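Local coordinates for uncharacterized protein (Desulfotomaculum acetoxidans, PDB 3U4Y) that is of unknown function but folds as a seven-bladed beta-propeller related to the lactonase family, at residues 186-190 and 202-206; 88-93 and 132-137. All blocks are in the same frame, centred on the assembly; numbering follows the deposited sequence.

Interaction 1: residues 186-190 and 202-206; sequences DGNFA and ILETQ
The start of strand 189-194 pairs antiparallel with the end of strand 199-204, the second and third strands of a propeller blade. Phe-189 faces Glu-204 in a non-hydrogen-bonded pair (CA-CA 5.0 Å). Ala-190 faces Leu-203 in a hydrogen-bonded pair (CA-CA 5.1 Å). Ala-190 N donates to Leu-203 O (3.1 Å), and Leu-203 N to Ala-190 O (2.9 Å). Phe-189 CA adds a CA-H...O contact to Leu-203 O (3.1 Å). At the hairpin's open end, Asn-188 O accepts from Thr-205 N (3.0 Å) and, weakly, from Gln-206 N (3.3 Å). With chi1 p, Thr-205 OG1 turns to Gly-187 O (3.2 Å), though its position is less sure. Phe-189 N is 3.0 Å from Thr-205 OG1 but at a poor angle; Thr-184 OG1 satisfies it. The Phe-189 ring packs edge-to-face with Phe-248. Ala-190 CB lies 4.1 Å from Thr-205 CG2 on the other face. Asn-188 ND2 bonds Asp-186 OD2 weakly (2.7 Å). Asn-188 O thus carries the pairing just past the strands.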
ATOM      1  N   ASP A 186     -11.386  -0.136  10.454  1.00 22.40           N
ATOM      2  CA  ASP A 186     -12.294   0.805  11.130  1.00 21.29           C
ATOM      3  C   ASP A 186     -11.671   2.168  11.409  1.00 26.36           C
ATOM      4  O   ASP A 186     -12.355   3.067  11.900  1.00 32.57           O
ATOM      5  CB  ASP A 186     -12.854   0.212  12.428  1.00 34.13           C
ATOM      6  CG  ASP A 186     -11.790  -0.478  13.285  1.00 56.96           C
ATOM      7  OD1 ASP A 186     -11.554  -1.697  13.091  1.00 60.36           O
ATOM      8  OD2 ASP A 186     -11.203   0.195  14.166  1.00 61.89           O
ATOM      9  N   GLY A 187     -10.380   2.308  11.102  1.00 22.60           N
ATOM     10  CA  GLY A 187      -9.671   3.572  11.207  1.00 24.15           C
ATOM     11  C   GLY A 187      -9.308   4.033  12.610  1.00 32.13           C
ATOM     12  O   GLY A 187      -8.999   5.214  12.834  1.00 30.24           O
ATOM     13  N   ASN A 188      -9.338   3.104  13.558  1.00 34.03           N
ATOM     14  CA  ASN A 188      -9.153   3.447  14.961  1.00 34.42           C
ATOM     15  C   ASN A 188      -7.739   3.179  15.456  1.00 33.06           C
ATOM     16  O   ASN A 188      -7.320   3.688  16.497  1.00 38.76           O
ATOM     17  CB  ASN A 188     -10.152   2.684  15.807  1.00 43.30           C
ATOM     18  CG  ASN A 188     -11.568   3.105  15.537  1.00 41.13           C
ATOM     19  OD1 ASN A 188     -11.858   4.292  15.379  1.00 35.19           O
ATOM     20  ND2 ASN A 188     -12.466   2.132  15.477  1.00 43.13           N
ATOM     21  N   PHE A 189      -7.012   2.372  14.699  1.00 20.47           N
ATOM     22  CA  PHE A 189      -5.596   2.192  14.929  1.00 23.29           C
ATOM     23  C   PHE A 189      -4.855   2.239  13.612  1.00 22.36           C
ATOM     24  O   PHE A 189      -5.414   1.928  12.565  1.00 18.92           O
ATOM     25  CB  PHE A 189      -5.329   0.852  15.603  1.00 25.37           C
ATOM     26  CG  PHE A 189      -6.086   0.665  16.857  1.00 40.54           C
ATOM     27  CD1 PHE A 189      -5.632   1.217  18.036  1.00 43.87           C
ATOM     28  CD2 PHE A 189      -7.263  -0.054  16.866  1.00 53.20           C
ATOM     29  CE1 PHE A 189      -6.335   1.049  19.210  1.00 43.59           C
ATOM     30  CE2 PHE A 189      -7.975  -0.229  18.042  1.00 55.28           C
ATOM     31  CZ  PHE A 189      -7.511   0.324  19.212  1.00 48.33           C
ATOM     32  N   ALA A 190      -3.590   2.634  13.677  1.00 21.00           N
ATOM     33  CA  ALA A 190      -2.706   2.534  12.529  1.00 22.53           C
ATOM     34  C   ALA A 190      -1.497   1.738  12.950  1.00 19.77           C
ATOM     35  O   ALA A 190      -1.120   1.770  14.111  1.00 32.59           O
ATOM     36  CB  ALA A 190      -2.301   3.910  12.065  1.00 24.64           C
ATOM     37  N   ILE A 202       2.020   0.941  16.983  1.00 30.78           N
ATOM     38  CA  ILE A 202       0.570   0.929  17.017  1.00 24.09           C
ATOM     39  C   ILE A 202       0.065   2.265  17.522  1.00 24.72           C
ATOM     40  O   ILE A 202       0.408   2.681  18.625  1.00 25.99           O
ATOM     41  CB  ILE A 202       0.084  -0.129  17.975  1.00 11.02           C
ATOM     42  CG1 ILE A 202       0.624  -1.492  17.559  1.00 20.22           C
ATOM     43  CG2 ILE A 202      -1.407  -0.127  18.029  1.00 23.34           C
ATOM     44  CD1 ILE A 202       0.239  -2.597  18.509  1.00 26.34           C
ATOM     45  N   LEU A 203      -0.745   2.944  16.720  1.00 22.69           N
ATOM     46  CA  LEU A 203      -1.176   4.287  17.070  1.00 25.06           C
ATOM     47  C   LEU A 203      -2.667   4.356  17.266  1.00 30.70           C
ATOM     48  O   LEU A 203      -3.412   3.697  16.542  1.00 33.65           O
ATOM     49  CB  LEU A 203      -0.791   5.271  15.980  1.00 27.13           C
ATOM     50  CG  LEU A 203       0.573   5.922  15.999  1.00 19.43           C
ATOM     51  CD1 LEU A 203       1.596   4.900  16.374  1.00 50.68           C
ATOM     52  CD2 LEU A 203       0.802   6.410  14.612  1.00 16.29           C
ATOM     53  N   GLU A 204      -3.080   5.169  18.243  1.00 29.33           N
ATOM     54  CA  GLU A 204      -4.479   5.425  18.538  1.00 34.87           C
ATOM     55  C   GLU A 204      -4.937   6.559  17.646  1.00 40.62           C
ATOM     56  O   GLU A 204      -4.472   7.694  17.771  1.00 48.05           O
ATOM     57  CB  GLU A 204      -4.665   5.810  20.007  1.00 55.96           C
ATOM     58  CG  GLU A 204      -5.003   4.650  20.958  1.00 77.03           C
ATOM     59  CD  GLU A 204      -6.505   4.529  21.270  1.00 93.41           C
ATOM     60  OE1 GLU A 204      -7.308   5.291  20.673  1.00102.37           O
ATOM     61  OE2 GLU A 204      -6.879   3.670  22.113  1.00 86.09           O
ATOM     62  N   THR A 205      -5.856   6.240  16.743  1.00 34.01           N
ATOM     63  CA  THR A 205      -6.245   7.161  15.688  1.00 27.69           C
ATOM     64  C   THR A 205      -7.738   7.415  15.695  1.00 35.68           C
ATOM     65  O   THR A 205      -8.242   8.184  14.884  1.00 34.79           O
ATOM     66  CB  THR A 205      -5.835   6.619  14.315  1.00 28.27           C
ATOM     67  OG1 THR A 205      -6.144   5.221  14.238  1.00 34.12           O
ATOM     68  CG2 THR A 205      -4.354   6.780  14.114  1.00 24.27           C
ATOM     69  N   GLN A 206      -8.449   6.768  16.612  1.00 45.05           N
ATOM     70  CA  GLN A 206      -9.870   7.030  16.757  1.00 44.66           C
ATOM     71  C   GLN A 206     -10.136   8.522  16.917  1.00 42.18           C
ATOM     72  O   GLN A 206     -11.079   9.044  16.348  1.00 38.33           O
ATOM     73  CB  GLN A 206     -10.455   6.285  17.944  1.00 56.67           C
ATOM     74  CG  GLN A 206     -11.976   6.403  18.000  1.00 67.70           C
ATOM     75  CD  GLN A 206     -12.566   5.787  19.245  1.00 71.41           C
ATOM     76  OE1 GLN A 206     -11.869   5.582  20.236  1.00 85.30           O
ATOM     77  NE2 GLN A 206     -13.856   5.487  19.204  1.00 61.62           N
TER

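Interaction 2: residues 88-93 and 132-137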
ATOM      1  N   ASP A  88       3.875   5.559  -3.347  1.00 47.75           N
ATOM      2  CA  ASP A  88       2.733   4.911  -2.692  1.00 48.80           C
ATOM      3  C   ASP A  88       1.466   5.681  -3.087  1.00 45.17           C
ATOM      4  O   ASP A  88       1.514   6.898  -3.323  1.00 45.33           O
ATOM      5  CB  ASP A  88       2.902   4.788  -1.149  1.00 16.14           C
ATOM      6  CG  ASP A  88       2.046   3.637  -0.526  1.00 88.81           C
ATOM      7  OD1 ASP A  88       1.386   2.876  -1.274  1.00 92.29           O
ATOM      8  OD2 ASP A  88       2.041   3.479   0.719  1.00 80.33           O
ATOM      9  N   VAL A  89       0.353   4.954  -3.215  1.00 36.68           N
ATOM     10  CA  VAL A  89      -0.959   5.564  -3.407  1.00 32.93           C
ATOM     11  C   VAL A  89      -1.982   4.932  -2.526  1.00 26.26           C
ATOM     12  O   VAL A  89      -1.976   3.720  -2.315  1.00 28.69           O
ATOM     13  CB  VAL A  89      -1.532   5.337  -4.811  1.00 30.46           C
ATOM     14  CG1 VAL A  89      -1.698   6.645  -5.525  1.00 31.75           C
ATOM     15  CG2 VAL A  89      -0.693   4.341  -5.589  1.00 24.58           C
ATOM     16  N   ASP A  90      -2.891   5.764  -2.050  1.00 35.01           N
ATOM     17  CA  ASP A  90      -4.124   5.281  -1.463  1.00 39.71           C
ATOM     18  C   ASP A  90      -5.273   6.046  -2.073  1.00 41.94           C
ATOM     19  O   ASP A  90      -5.088   7.147  -2.579  1.00 45.18           O
ATOM     20  CB  ASP A  90      -4.136   5.458   0.054  1.00 40.98           C
ATOM     21  CG  ASP A  90      -4.811   4.295   0.764  1.00 55.01           C
ATOM     22  OD1 ASP A  90      -4.964   3.223   0.126  1.00 44.50           O
ATOM     23  OD2 ASP A  90      -5.180   4.447   1.954  1.00 68.93           O
ATOM     24  N   ILE A  91      -6.455   5.444  -2.031  1.00 47.32           N
ATOM     25  CA  ILE A  91      -7.680   6.096  -2.460  1.00 40.66           C
ATOM     26  C   ILE A  91      -8.497   6.415  -1.226  1.00 32.66           C
ATOM     27  O   ILE A  91      -8.445   5.677  -0.242  1.00 29.36           O
ATOM     28  CB  ILE A  91      -8.506   5.176  -3.338  1.00 31.37           C
ATOM     29  CG1 ILE A  91      -7.591   4.148  -4.004  1.00 32.47           C
ATOM     30  CG2 ILE A  91      -9.295   5.994  -4.327  1.00 37.62           C
ATOM     31  CD1 ILE A  91      -7.679   4.087  -5.510  1.00 30.95           C
ATOM     32  N   THR A  92      -9.234   7.518  -1.272  1.00 22.91           N
ATOM     33  CA  THR A  92     -10.134   7.859  -0.194  1.00 20.82           C
ATOM     34  C   THR A  92     -11.176   6.768  -0.140  1.00 36.80           C
ATOM     35  O   THR A  92     -11.378   6.065  -1.139  1.00 17.68           O
ATOM     36  CB  THR A  92     -10.808   9.181  -0.469  1.00 22.86           C
ATOM     37  OG1 THR A  92     -11.300   9.177  -1.809  1.00 33.71           O
ATOM     38  CG2 THR A  92      -9.825  10.304  -0.316  1.00 23.52           C
ATOM     39  N   PRO A  93     -11.869   6.637   1.006  1.00 43.24           N
ATOM     40  CA  PRO A  93     -12.728   5.463   1.177  1.00 35.12           C
ATOM     41  C   PRO A  93     -13.948   5.536   0.252  1.00 43.57           C
ATOM     42  O   PRO A  93     -14.510   4.494  -0.094  1.00 44.46           O
ATOM     43  CB  PRO A  93     -13.167   5.572   2.631  1.00 17.46           C
ATOM     44  CG  PRO A  93     -12.871   6.991   3.052  1.00 24.70           C
ATOM     45  CD  PRO A  93     -12.271   7.725   1.917  1.00 34.38           C
ATOM     46  N   GLY A 132       5.679   6.175   2.198  1.00 25.92           N
ATOM     47  CA  GLY A 132       4.443   5.547   2.603  1.00 31.10           C
ATOM     48  C   GLY A 132       3.294   6.521   2.769  1.00 34.26           C
ATOM     49  O   GLY A 132       3.483   7.662   3.202  1.00 19.74           O
ATOM     50  N   ILE A 133       2.096   6.070   2.399  1.00 40.81           N
ATOM     51  CA  ILE A 133       0.876   6.833   2.648  1.00 39.57           C
ATOM     52  C   ILE A 133      -0.252   5.900   3.063  1.00 40.16           C
ATOM     53  O   ILE A 133      -0.285   4.711   2.703  1.00 47.88           O
ATOM     54  CB  ILE A 133       0.454   7.729   1.443  1.00 24.90           C
ATOM     55  CG1 ILE A 133      -0.626   8.722   1.847  1.00 17.44           C
ATOM     56  CG2 ILE A 133      -0.067   6.914   0.297  1.00 32.69           C
ATOM     57  CD1 ILE A 133      -1.026   9.637   0.728  1.00 13.24           C
ATOM     58  N   ALA A 134      -1.157   6.451   3.857  1.00 32.08           N
ATOM     59  CA  ALA A 134      -2.323   5.725   4.304  1.00 32.41           C
ATOM     60  C   ALA A 134      -3.451   6.715   4.566  1.00 26.04           C
ATOM     61  O   ALA A 134      -3.261   7.745   5.220  1.00 13.93           O
ATOM     62  CB  ALA A 134      -2.004   4.927   5.551  1.00 32.90           C
ATOM     63  N   ILE A 135      -4.626   6.402   4.033  1.00 22.00           N
ATOM     64  CA  ILE A 135      -5.814   7.209   4.282  1.00 31.09           C
ATOM     65  C   ILE A 135      -6.804   6.449   5.164  1.00 34.01           C
ATOM     66  O   ILE A 135      -7.120   5.286   4.889  1.00 45.33           O
ATOM     67  CB  ILE A 135      -6.477   7.632   2.953  1.00 27.53           C
ATOM     68  CG1 ILE A 135      -5.435   8.304   2.055  1.00 27.39           C
ATOM     69  CG2 ILE A 135      -7.667   8.545   3.198  1.00 14.43           C
ATOM     70  CD1 ILE A 135      -5.903   8.599   0.656  1.00 28.20           C
ATOM     71  N   SER A 136      -7.285   7.088   6.228  1.00 19.57           N
ATOM     72  CA  SER A 136      -8.254   6.413   7.087  1.00 38.46           C
ATOM     73  C   SER A 136      -9.589   6.105   6.388  1.00 41.95           C
ATOM     74  O   SER A 136     -10.188   6.970   5.717  1.00 34.87           O
ATOM     75  CB  SER A 136      -8.503   7.202   8.368  1.00 44.99           C
ATOM     76  OG  SER A 136      -9.074   8.460   8.071  1.00 58.71           O
ATOM     77  N   PRO A 137     -10.063   4.862   6.559  1.00 37.44           N
ATOM     78  CA  PRO A 137     -11.347   4.427   6.012  1.00 28.96           C
ATOM     79  C   PRO A 137     -12.558   5.061   6.725  1.00 29.46           C
ATOM     80  O   PRO A 137     -13.644   4.973   6.203  1.00 28.82           O
ATOM     81  CB  PRO A 137     -11.306   2.906   6.206  1.00 30.65           C
ATOM     82  CG  PRO A 137      -9.823   2.553   6.462  1.00 18.84           C
ATOM     83  CD  PRO A 137      -9.336   3.752   7.204  1.00 30.65           C
TER
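Two aspartates of 88-93 reach across to backbone amides of 132-137. Asp-90 OD2 accepts from Ile-135 N at 2.9 Å. Asp-88 OD2 accepts from Ile-133 N at 3.1 Å, with a nearly straight N-H...O angle of 171°. The other oxygen, Asp-88 OD1, takes a weak bond from Val-89 N (3.0 Å), the next residue along. It also lies close to Asp-44 OD1, a like charge. Strands 89-91 and 132-135 run parallel, 6° apart, with axes 6.2 Å from each other. No backbone-to-backbone hydrogen bond joins them, so they do not form one sheet. They are the first strands of two successive blades of the seven-bladed propeller, side by side near its centre. Each bonds to the second strand of its own blade: Asp-90 pairs with Val-99, and Ala-134 with Leu-144. The aspartates thus link blade to blade through side chains. Ile-133 and Ile-135 point toward 88-93 and fill the gap. Ile-133 CG2 lies 3.8 Å from Asp-90 N, and Ile-135 CD1 lies 3.9 Å from Ile-91 C. Both isoleucines also touch Val-99. Val-89 and Ile-91 point away from 132-137; their side chains touch Asp-44 and Ala-46 of the preceding blade. Beyond the strands, Pro-93 CB meets Pro-137 O at 3.7 Å.

Interaction 1 holds together two strands of one blade, whereas interaction 2 joins the inner strands of two successive blades. The centre of interaction 2 is about 8 Å from the centre of the chain, that of interaction 1 about 17 Å; the two centres are about 14 Å apart. Together they involve three consecutive blades. They touch where Gly-187 CA packs 4.0 Å from Pro-137 CD. Phe-183 of strand 178-183 also bridges them: it touches Ala-134, Ser-136 and Pro-137 of interaction 2, and Ala-190 and Thr-205 of interaction 1. A weak hydrogen bond from Asn-138 to Asp-186 O adds a polar link. With no active site or ligand identified, neither contact is assigned to one.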